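Local atomic coordinates of putative phosphohydrolase (Shewanella amazonensis, PDB entry 3M1T), a protein that is a putative phosphohydrolase with an HDOD domain, related to the HD-type phosphodiesterases, and may take part in signal transduction. Residues Glu129-Cys134 and Ala215-Met220. Sequence-based numbering, arbitrary orientation.
Sequences EEAFTC and AGMLAM
Cys134 and Leu218 form one of two apolar touches that join these helices, and the pair illustrates a sparse helix-helix contact made through side chains, with 170 Å² buried between the segments. The thiol of Cys134 reaches across because SG stands anti to the backbone N (chi1 -162°), and it comes to lie alongside the isobutyl fork of Leu218. There SG is 3.7 Å from CD1 of Leu218, with the branch carbon CG of Leu218 only slightly farther from SG. The other methyl, CD2, is turned to the backbone, 4.1 Å from the carbonyl O of Cys134, so the fork engages both the side chain and the main chain of one residue. A glycine in place of Leu218 would probably open a gap beside the Cys134 thiol and strip its carbonyl of this apolar neighbour.

The second touch falls where Met217, a selenomethionine, meets Ala131. The Met217 chain runs extended through chi2 and then bends at chi3 (-110°), and it is SE, not the terminal CE, that rests against CB of Ala131, at 3.8 Å. The backbones stay well apart, with the CA atoms of Ala131 and Met217 7.7 Å from each other, and long side chains bridge to short ones. Helix 103-124 lies beside this pair, with Ala121 against Ala131 and Leu124 against Met217, while Leu195 of helix 193-200 packs on Cys134. The whole is buried apolar packing between helix 128-137 and helix 213-227, distant in sequence, within an all-helical fold of the kind expected for HDOD proteins.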
loop_
_atom_site.group_PDB
_atom_site.type_symbol
_atom_site.label_atom_id
_atom_site.label_comp_id
_atom_site.label_asym_id
_atom_site.label_seq_id
_atom_site.Cartn_x
_atom_site.Cartn_y
_atom_site.Cartn_z
ATOM N N GLU A 129 7.522 9.368 -1.325
ATOM C CA GLU A 129 7.886 7.954 -1.289
ATOM C C GLU A 129 7.318 7.257 -0.047
ATOM O O GLU A 129 6.971 6.074 -0.094
ATOM C CB GLU A 129 9.384 7.778 -1.402
ATOM C CG GLU A 129 9.921 8.071 -2.839
ATOM C CD GLU A 129 9.905 9.546 -3.223
ATOM O OE1 GLU A 129 9.835 10.392 -2.303
ATOM O OE2 GLU A 129 9.975 9.844 -4.450
ATOM N N GLU A 130 7.162 7.973 1.067
ATOM C CA GLU A 130 6.527 7.398 2.224
ATOM C C GLU A 130 5.057 7.069 1.936
ATOM O O GLU A 130 4.530 6.009 2.315
ATOM C CB GLU A 130 6.652 8.358 3.439
ATOM C CG GLU A 130 5.913 7.897 4.637
ATOM C CD GLU A 130 5.673 9.044 5.630
ATOM O OE1 GLU A 130 5.011 10.093 5.312
ATOM O OE2 GLU A 130 6.162 8.852 6.729
ATOM N N ALA A 131 4.359 7.991 1.261
ATOM C CA ALA A 131 2.961 7.761 0.935
ATOM C C ALA A 131 2.800 6.626 -0.054
ATOM O O ALA A 131 1.892 5.814 0.064
ATOM C CB ALA A 131 2.327 9.068 0.372
ATOM N N PHE A 132 3.703 6.553 -1.018
ATOM C CA PHE A 132 3.669 5.434 -1.974
ATOM C C PHE A 132 3.791 4.093 -1.201
ATOM O O PHE A 132 3.019 3.138 -1.421
ATOM C CB PHE A 132 4.788 5.566 -3.020
ATOM C CG PHE A 132 4.721 4.511 -4.086
ATOM C CD1 PHE A 132 5.275 3.264 -3.896
ATOM C CD2 PHE A 132 4.082 4.786 -5.287
ATOM C CE1 PHE A 132 5.165 2.276 -4.909
ATOM C CE2 PHE A 132 4.000 3.823 -6.318
ATOM C CZ PHE A 132 4.524 2.576 -6.107
ATOM N N THR A 133 4.738 4.041 -0.265
ATOM C CA THR A 133 4.935 2.816 0.478
ATOM C C THR A 133 3.746 2.442 1.325
ATOM O O THR A 133 3.382 1.281 1.442
ATOM C CB THR A 133 6.263 2.888 1.311
ATOM O OG1 THR A 133 7.351 3.023 0.402
ATOM C CG2 THR A 133 6.484 1.626 2.153
ATOM N N CYS A 134 3.123 3.433 1.940
ATOM C CA CYS A 134 1.919 3.214 2.689
ATOM C C CYS A 134 0.840 2.580 1.785
ATOM O O CYS A 134 0.196 1.638 2.195
ATOM C CB CYS A 134 1.461 4.536 3.296
ATOM S SG CYS A 134 0.273 4.332 4.653
ATOM N N ALA A 215 -3.094 8.217 6.865
ATOM C CA ALA A 215 -4.385 7.566 6.900
ATOM C C ALA A 215 -5.395 8.360 6.070
ATOM O O ALA A 215 -6.166 7.746 5.372
ATOM C CB ALA A 215 -4.906 7.393 8.335
ATOM N N GLY A 216 -5.318 9.668 6.158
ATOM C CA GLY A 216 -6.221 10.534 5.363
ATOM C C GLY A 216 -5.959 10.344 3.886
ATOM O O GLY A 216 -6.898 10.260 3.067
HETATM N N MSE A 217 -4.679 10.316 3.523
HETATM C CA MSE A 217 -4.296 10.055 2.108
HETATM C C MSE A 217 -4.822 8.717 1.645
HETATM O O MSE A 217 -5.348 8.582 0.506
HETATM C CB MSE A 217 -2.766 10.095 1.907
HETATM C CG MSE A 217 -2.165 11.499 1.976
HETATM SE SE MSE A 217 -0.295 11.481 1.727
HETATM C CE MSE A 217 0.320 11.940 3.506
ATOM N N LEU A 218 -4.624 7.653 2.454
ATOM C CA LEU A 218 -5.132 6.351 2.089
ATOM C C LEU A 218 -6.640 6.391 1.883
ATOM O O LEU A 218 -7.176 5.867 0.879
ATOM C CB LEU A 218 -4.794 5.239 3.083
ATOM C CG LEU A 218 -3.400 4.694 3.073
ATOM C CD1 LEU A 218 -3.330 3.698 4.258
ATOM C CD2 LEU A 218 -3.059 4.053 1.703
ATOM N N ALA A 219 -7.335 7.015 2.816
ATOM C CA ALA A 219 -8.813 7.057 2.718
ATOM C C ALA A 219 -9.255 7.699 1.393
ATOM O O ALA A 219 -10.138 7.170 0.680
ATOM C CB ALA A 219 -9.389 7.786 3.899
HETATM N N MSE A 220 -8.630 8.820 1.075
HETATM C CA MSE A 220 -8.927 9.575 -0.135
HETATM C C MSE A 220 -8.570 8.784 -1.395
HETATM O O MSE A 220 -9.384 8.595 -2.309
HETATM C CB MSE A 220 -8.238 10.922 -0.091
HETATM C CG MSE A 220 -8.389 11.709 -1.384
HETATM SE SE MSE A 220 -8.250 13.598 -0.997
HETATM C CE MSE A 220 -8.944 14.274 -2.721
#